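PDB 1IUG: putative aspartate aminotransferase from Thermus thermophilus, which uses pyridoxal 5'-phosphate as cofactor and probably acts as an aminotransferase, moving amino groups between amino acids such as aspartate and 2-oxo acids. Local coordinates for residues A138-L143 with V156-V161; S163-E168 with E244-R249. All coordinates share one frame; numbering follows the deposited sequence.

Contact 1: A138-L143 with V156-V161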
ATOM      1  N   ALA A 138       0.474 -26.329  -7.232  1.00 28.98           N
ATOM      2  CA  ALA A 138      -0.350 -26.732  -8.365  1.00 30.67           C
ATOM      3  C   ALA A 138       0.498 -26.866  -9.628  1.00 31.18           C
ATOM      4  O   ALA A 138       1.505 -26.171  -9.783  1.00 31.80           O
ATOM      5  CB  ALA A 138      -1.469 -25.722  -8.589  1.00 28.97           C
ATOM      6  N   ASP A 139       0.092 -27.771 -10.517  1.00 32.46           N
ATOM      7  CA  ASP A 139       0.791 -27.994 -11.783  1.00 31.45           C
ATOM      8  C   ASP A 139       0.267 -26.965 -12.778  1.00 30.53           C
ATOM      9  O   ASP A 139      -0.541 -27.275 -13.652  1.00 28.95           O
ATOM     10  CB  ASP A 139       0.521 -29.412 -12.296  1.00 35.38           C
ATOM     11  CG  ASP A 139       1.508 -29.853 -13.373  1.00 37.12           C
ATOM     12  OD1 ASP A 139       2.176 -28.991 -13.992  1.00 38.94           O
ATOM     13  OD2 ASP A 139       1.615 -31.075 -13.600  1.00 38.92           O
ATOM     14  N   LEU A 140       0.762 -25.740 -12.640  1.00 29.80           N
ATOM     15  CA  LEU A 140       0.354 -24.612 -13.462  1.00 31.05           C
ATOM     16  C   LEU A 140       0.337 -24.804 -14.981  1.00 31.00           C
ATOM     17  O   LEU A 140      -0.689 -24.559 -15.615  1.00 31.48           O
ATOM     18  CB  LEU A 140       1.190 -23.378 -13.093  1.00 33.23           C
ATOM     19  CG  LEU A 140       0.452 -22.059 -12.866  1.00 34.26           C
ATOM     20  CD1 LEU A 140      -0.642 -22.241 -11.831  1.00 35.25           C
ATOM     21  CD2 LEU A 140       1.443 -21.010 -12.401  1.00 33.97           C
ATOM     22  N   PRO A 141       1.458 -25.250 -15.584  1.00 31.75           N
ATOM     23  CA  PRO A 141       1.494 -25.442 -17.040  1.00 31.86           C
ATOM     24  C   PRO A 141       0.445 -26.424 -17.548  1.00 32.29           C
ATOM     25  O   PRO A 141      -0.216 -26.163 -18.551  1.00 31.69           O
ATOM     26  CB  PRO A 141       2.908 -25.976 -17.282  1.00 31.82           C
ATOM     27  CG  PRO A 141       3.695 -25.405 -16.143  1.00 32.53           C
ATOM     28  CD  PRO A 141       2.757 -25.611 -14.989  1.00 32.43           C
ATOM     29  N   ALA A 142       0.297 -27.543 -16.842  1.00 32.11           N
ATOM     30  CA  ALA A 142      -0.663 -28.580 -17.214  1.00 32.15           C
ATOM     31  C   ALA A 142      -2.106 -28.115 -17.058  1.00 32.04           C
ATOM     32  O   ALA A 142      -2.962 -28.443 -17.884  1.00 31.57           O
ATOM     33  CB  ALA A 142      -0.419 -29.848 -16.400  1.00 30.19           C
ATOM     34  N   LEU A 143      -2.376 -27.355 -16.000  1.00 31.89           N
ATOM     35  CA  LEU A 143      -3.723 -26.845 -15.765  1.00 30.61           C
ATOM     36  C   LEU A 143      -4.077 -25.799 -16.808  1.00 30.03           C
ATOM     37  O   LEU A 143      -5.170 -25.816 -17.369  1.00 30.21           O
ATOM     38  CB  LEU A 143      -3.826 -26.237 -14.369  1.00 31.99           C
ATOM     39  CG  LEU A 143      -3.735 -27.221 -13.205  1.00 31.97           C
ATOM     40  CD1 LEU A 143      -3.664 -26.460 -11.899  1.00 31.58           C
ATOM     41  CD2 LEU A 143      -4.934 -28.154 -13.225  1.00 32.63           C
ATOM     42  N   VAL A 156      -5.838 -17.059 -18.255  1.00 27.47           N
ATOM     43  CA  VAL A 156      -5.425 -17.767 -17.047  1.00 26.55           C
ATOM     44  C   VAL A 156      -4.651 -16.814 -16.133  1.00 27.29           C
ATOM     45  O   VAL A 156      -3.556 -16.361 -16.476  1.00 28.64           O
ATOM     46  CB  VAL A 156      -4.539 -18.993 -17.374  1.00 28.08           C
ATOM     47  CG1 VAL A 156      -4.098 -19.690 -16.086  1.00 25.38           C
ATOM     48  CG2 VAL A 156      -5.298 -19.971 -18.269  1.00 26.91           C
ATOM     49  N   GLY A 157      -5.266 -16.464 -15.004  1.00 26.71           N
ATOM     50  CA  GLY A 157      -4.638 -15.579 -14.036  1.00 25.55           C
ATOM     51  C   GLY A 157      -4.078 -16.413 -12.898  1.00 27.06           C
ATOM     52  O   GLY A 157      -4.718 -17.376 -12.467  1.00 25.34           O
ATOM     53  N   ALA A 158      -2.897 -16.055 -12.396  1.00 25.01           N
ATOM     54  CA  ALA A 158      -2.296 -16.835 -11.320  1.00 25.47           C
ATOM     55  C   ALA A 158      -1.761 -16.052 -10.126  1.00 25.16           C
ATOM     56  O   ALA A 158      -1.285 -14.925 -10.256  1.00 25.96           O
ATOM     57  CB  ALA A 158      -1.198 -17.718 -11.878  1.00 24.67           C
ATOM     58  N   ASP A 159      -1.879 -16.670  -8.956  1.00 24.63           N
ATOM     59  CA  ASP A 159      -1.378 -16.109  -7.712  1.00 23.43           C
ATOM     60  C   ASP A 159      -0.008 -16.763  -7.559  1.00 22.64           C
ATOM     61  O   ASP A 159       0.081 -17.964  -7.312  1.00 21.37           O
ATOM     62  CB  ASP A 159      -2.296 -16.506  -6.542  1.00 23.48           C
ATOM     63  CG  ASP A 159      -1.747 -16.089  -5.163  1.00 25.23           C
ATOM     64  OD1 ASP A 159      -0.519 -15.946  -4.982  1.00 25.94           O
ATOM     65  OD2 ASP A 159      -2.558 -15.936  -4.232  1.00 25.50           O
ATOM     66  N   MET A 160       1.048 -15.977  -7.755  1.00 22.47           N
ATOM     67  CA  MET A 160       2.417 -16.471  -7.630  1.00 22.63           C
ATOM     68  C   MET A 160       3.117 -15.779  -6.458  1.00 23.31           C
ATOM     69  O   MET A 160       4.340 -15.591  -6.472  1.00 22.21           O
ATOM     70  CB  MET A 160       3.198 -16.213  -8.924  1.00 23.00           C
ATOM     71  CG  MET A 160       2.764 -17.050 -10.124  1.00 22.35           C
ATOM     72  SD  MET A 160       3.735 -16.609 -11.590  1.00 26.05           S
ATOM     73  CE  MET A 160       3.066 -17.698 -12.801  1.00 22.31           C
ATOM     74  N   VAL A 161       2.338 -15.420  -5.437  1.00 22.57           N
ATOM     75  CA  VAL A 161       2.879 -14.733  -4.270  1.00 22.25           C
ATOM     76  C   VAL A 161       3.971 -15.511  -3.557  1.00 22.89           C
ATOM     77  O   VAL A 161       4.960 -14.911  -3.131  1.00 24.21           O
ATOM     78  CB  VAL A 161       1.779 -14.286  -3.278  1.00 20.54           C
ATOM     79  CG1 VAL A 161       2.409 -13.632  -2.064  1.00 22.09           C
ATOM     80  CG2 VAL A 161       0.840 -13.286  -3.950  1.00 18.73           C
TER

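Contact 2: S163-E168 with E244-R249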
ATOM      1  N   SER A 163       5.547 -18.281  -5.004  1.00 22.78           N
ATOM      2  CA  SER A 163       6.268 -19.084  -5.987  1.00 23.46           C
ATOM      3  C   SER A 163       7.360 -18.223  -6.637  1.00 24.01           C
ATOM      4  O   SER A 163       8.417 -18.734  -7.013  1.00 25.55           O
ATOM      5  CB  SER A 163       5.330 -19.685  -7.040  1.00 22.90           C
ATOM      6  OG  SER A 163       4.646 -18.694  -7.782  1.00 25.37           O
ATOM      7  N   LEU A 164       7.124 -16.913  -6.715  1.00 22.01           N
ATOM      8  CA  LEU A 164       8.101 -15.992  -7.298  1.00 23.35           C
ATOM      9  C   LEU A 164       9.372 -15.971  -6.449  1.00 23.20           C
ATOM     10  O   LEU A 164       9.320 -15.644  -5.265  1.00 22.03           O
ATOM     11  CB  LEU A 164       7.532 -14.572  -7.395  1.00 21.53           C
ATOM     12  CG  LEU A 164       8.454 -13.531  -8.048  1.00 22.49           C
ATOM     13  CD1 LEU A 164       8.609 -13.832  -9.530  1.00 21.72           C
ATOM     14  CD2 LEU A 164       7.907 -12.132  -7.851  1.00 21.39           C
ATOM     15  N   LEU A 165      10.499 -16.330  -7.066  1.00 23.79           N
ATOM     16  CA  LEU A 165      11.814 -16.371  -6.408  1.00 25.51           C
ATOM     17  C   LEU A 165      11.943 -17.484  -5.364  1.00 26.82           C
ATOM     18  O   LEU A 165      12.878 -17.503  -4.561  1.00 27.18           O
ATOM     19  CB  LEU A 165      12.157 -15.016  -5.777  1.00 26.66           C
ATOM     20  CG  LEU A 165      13.461 -14.382  -6.267  1.00 28.14           C
ATOM     21  CD1 LEU A 165      13.316 -13.975  -7.719  1.00 28.14           C
ATOM     22  CD2 LEU A 165      13.815 -13.178  -5.411  1.00 28.93           C
ATOM     23  N   VAL A 166      10.994 -18.411  -5.387  1.00 26.06           N
ATOM     24  CA  VAL A 166      10.989 -19.538  -4.467  1.00 27.42           C
ATOM     25  C   VAL A 166      11.102 -20.800  -5.318  1.00 27.42           C
ATOM     26  O   VAL A 166      11.871 -21.702  -5.008  1.00 29.53           O
ATOM     27  CB  VAL A 166       9.687 -19.562  -3.633  1.00 26.31           C
ATOM     28  CG1 VAL A 166       9.660 -20.768  -2.724  1.00 27.66           C
ATOM     29  CG2 VAL A 166       9.578 -18.294  -2.811  1.00 25.30           C
ATOM     30  N   GLY A 167      10.355 -20.814  -6.417  1.00 28.04           N
ATOM     31  CA  GLY A 167      10.361 -21.925  -7.347  1.00 29.31           C
ATOM     32  C   GLY A 167      10.360 -21.382  -8.766  1.00 30.15           C
ATOM     33  O   GLY A 167      10.361 -20.164  -8.972  1.00 28.21           O
ATOM     34  N   GLU A 168      10.381 -22.278  -9.746  1.00 31.80           N
ATOM     35  CA  GLU A 168      10.374 -21.888 -11.153  1.00 34.10           C
ATOM     36  C   GLU A 168       9.036 -21.285 -11.548  1.00 34.11           C
ATOM     37  O   GLU A 168       7.978 -21.838 -11.231  1.00 34.29           O
ATOM     38  CB  GLU A 168      10.659 -23.097 -12.047  1.00 39.05           C
ATOM     39  CG  GLU A 168      12.110 -23.564 -12.045  1.00 47.89           C
ATOM     40  CD  GLU A 168      13.050 -22.606 -12.768  1.00 52.82           C
ATOM     41  OE1 GLU A 168      14.275 -22.696 -12.535  1.00 56.21           O
ATOM     42  OE2 GLU A 168      12.575 -21.774 -13.576  1.00 55.75           O
ATOM     43  N   GLU A 244      18.790  -7.520  -7.949  1.00 34.68           N
ATOM     44  CA  GLU A 244      20.095  -7.345  -8.581  1.00 38.92           C
ATOM     45  C   GLU A 244      21.095  -8.403  -8.130  1.00 38.08           C
ATOM     46  O   GLU A 244      21.945  -8.826  -8.908  1.00 37.70           O
ATOM     47  CB  GLU A 244      20.665  -5.953  -8.294  1.00 41.51           C
ATOM     48  CG  GLU A 244      20.200  -4.884  -9.265  1.00 49.25           C
ATOM     49  CD  GLU A 244      20.729  -3.506  -8.915  1.00 53.67           C
ATOM     50  OE1 GLU A 244      19.907  -2.573  -8.776  1.00 55.87           O
ATOM     51  OE2 GLU A 244      21.964  -3.353  -8.784  1.00 55.95           O
ATOM     52  N   GLU A 245      20.984  -8.830  -6.875  1.00 38.99           N
ATOM     53  CA  GLU A 245      21.885  -9.837  -6.331  1.00 39.09           C
ATOM     54  C   GLU A 245      21.442 -11.276  -6.604  1.00 37.45           C
ATOM     55  O   GLU A 245      22.269 -12.136  -6.909  1.00 36.60           O
ATOM     56  CB  GLU A 245      22.062  -9.639  -4.822  1.00 42.77           C
ATOM     57  CG  GLU A 245      23.132 -10.551  -4.226  1.00 49.89           C
ATOM     58  CD  GLU A 245      23.207 -10.480  -2.715  1.00 54.24           C
ATOM     59  OE1 GLU A 245      22.807 -11.467  -2.058  1.00 56.29           O
ATOM     60  OE2 GLU A 245      23.677  -9.448  -2.186  1.00 56.48           O
ATOM     61  N   VAL A 246      20.140 -11.529  -6.512  1.00 34.89           N
ATOM     62  CA  VAL A 246      19.603 -12.872  -6.712  1.00 33.52           C
ATOM     63  C   VAL A 246      19.468 -13.351  -8.157  1.00 33.20           C
ATOM     64  O   VAL A 246      19.816 -14.491  -8.461  1.00 31.49           O
ATOM     65  CB  VAL A 246      18.242 -13.043  -5.983  1.00 33.46           C
ATOM     66  CG1 VAL A 246      17.611 -14.386  -6.329  1.00 31.34           C
ATOM     67  CG2 VAL A 246      18.442 -12.940  -4.481  1.00 32.10           C
ATOM     68  N   LEU A 247      18.968 -12.490  -9.038  1.00 33.15           N
ATOM     69  CA  LEU A 247      18.764 -12.853 -10.440  1.00 33.29           C
ATOM     70  C   LEU A 247      19.944 -13.491 -11.191  1.00 35.01           C
ATOM     71  O   LEU A 247      19.746 -14.433 -11.967  1.00 33.48           O
ATOM     72  CB  LEU A 247      18.187 -11.669 -11.218  1.00 31.60           C
ATOM     73  CG  LEU A 247      16.753 -11.859 -11.730  1.00 35.29           C
ATOM     74  CD1 LEU A 247      15.880 -12.562 -10.700  1.00 34.49           C
ATOM     75  CD2 LEU A 247      16.155 -10.517 -12.107  1.00 33.58           C
ATOM     76  N   PRO A 248      21.179 -12.988 -10.987  1.00 35.62           N
ATOM     77  CA  PRO A 248      22.319 -13.590 -11.693  1.00 36.42           C
ATOM     78  C   PRO A 248      22.609 -15.012 -11.213  1.00 37.02           C
ATOM     79  O   PRO A 248      23.191 -15.814 -11.945  1.00 37.39           O
ATOM     80  CB  PRO A 248      23.469 -12.642 -11.350  1.00 36.52           C
ATOM     81  CG  PRO A 248      22.779 -11.327 -11.148  1.00 36.06           C
ATOM     82  CD  PRO A 248      21.589 -11.739 -10.323  1.00 35.83           C
ATOM     83  N   ARG A 249      22.189 -15.314  -9.987  1.00 37.50           N
ATOM     84  CA  ARG A 249      22.387 -16.631  -9.379  1.00 38.29           C
ATOM     85  C   ARG A 249      21.036 -17.279  -9.068  1.00 36.52           C
ATOM     86  O   ARG A 249      20.916 -18.030  -8.101  1.00 35.98           O
ATOM     87  CB  ARG A 249      23.166 -16.494  -8.066  1.00 42.50           C
ATOM     88  CG  ARG A 249      24.534 -15.838  -8.166  1.00 50.39           C
ATOM     89  CD  ARG A 249      25.479 -16.607  -9.081  1.00 56.95           C
ATOM     90  NE  ARG A 249      26.856 -16.125  -8.964  1.00 62.44           N
ATOM     91  CZ  ARG A 249      27.754 -16.159  -9.946  1.00 65.23           C
ATOM     92  NH1 ARG A 249      27.429 -16.655 -11.139  1.00 66.17           N
ATOM     93  NH2 ARG A 249      28.982 -15.702  -9.736  1.00 65.48           N
TER

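Contact 1: A138-L143 with V156-V161
M160 reaches back to meet L140, just past the end of strand 155-159. M160 CB starts well off, 6.2 Å from L140 CD2, and the CA-CB bond does not point at the helix. With CG lying anti to the carbonyl carbon (chi1 -69°) and the rest of the chain extended, the side chain then runs back alongside the strand. M160 CG passes A158 CB at 4.4 Å. M160 SD makes no close approach to the leucine, staying 5.0 Å from L140 CD2, and the contact is left to the terminal methyl: M160 CE sits 3.7 Å from L140 CD2. The two side chains cross obliquely there.

L140, in the first turn of helix 140-150, has its CB directed toward the strand. One branch does the touching: L140 CD2 meets M160 CE and also, at 4.3 Å, A158 CB. Its neighbours L127, M174 and V176 continue the same apolar layer. D139 stands at the N-cap position before the helix, and L143 N bonds back to D139 O.

This is helix-on-sheet packing in the large domain of a fold-type I, class V aminotransferase, where helix 140-150 leads back into strand 155-159 beside strand 124-128. Beyond the contact, D159 OD1 takes the N-H of V161 N in an Asx turn (2.9 Å), while OD2 lies close to N1 of the cofactor carried by the modified lysine at position 185. Methyl against methyl gives this buried interface shape but no direction: it is held by dispersion and exclusion of water, and the side chains meet without any polar atom between them.

Contact 2: S163-E168 with E244-R249
V246 and L165 reach toward each other tip to tip, with the last turn of helix 233-246 facing a loop that leaves the central sheet. Coming along the helix, E244 and E245 are exposed and do not touch the loop: E244 packs on K38 and L42 of helix 30-47, and E245 OE2 makes a salt bridge with K15 NZ. V246 is the first residue to face the loop. V246 CG1, held anti to the backbone N (chi1 173°), comes within 4.1 Å of L165 CD2 and 4.2 Å of L165 CG; the valine also touches H253 of helix 250-270.

L247 starts off at an angle to the loop, but its end swings in. L247 CD1 approaches L165 CD1 at 4.2 Å, the two leucines crossing at about a right angle. One branch of L165 therefore serves each partner, CD2 for the valine and CD1 for the leucine. P248 belongs with L247 to a short 3-10 segment, and at R249 the chain is ready to start again: R249 N donates to V246 O at 2.9 Å, and R249 takes the N-cap position ahead of helix 250-270.

On the loop side, L165 is presented by a type II turn. It adopts positive phi (69°), and S163 O shapes the turn by accepting from both V166 N (3.1 Å) and G167 N. L165 O has a weak hydrogen bond with H253 NE2, and L250 and L187 pack on the same leucine. The joint thus links the loop after strand 155-159 to the junction of two helices through methyl groups of three branched side chains at ordinary van der Waals distance; charges sit on the outer side, and the side-chain contact itself has no polar component.

Overall arrangement
Both contacts are buried and wholly apolar between side chains, each centred on one leucine with two partners, and they follow one another along the chain: 163-168 begins just after 156-161 ends. Contact 1 is slightly more central, a local pairing of a helix with its adjoining strand, and all three of its touching residues are buried. Contact 2, about 18 Å away between centres, is long-range in sequence and has L247 partly exposed. The polar surroundings differ too: strand 155-159 goes on from contact 1 to D159, close to the cofactor, while a backbone turn presents the leucine of contact 2, with E245 bound to K15 on the outer side of the helix.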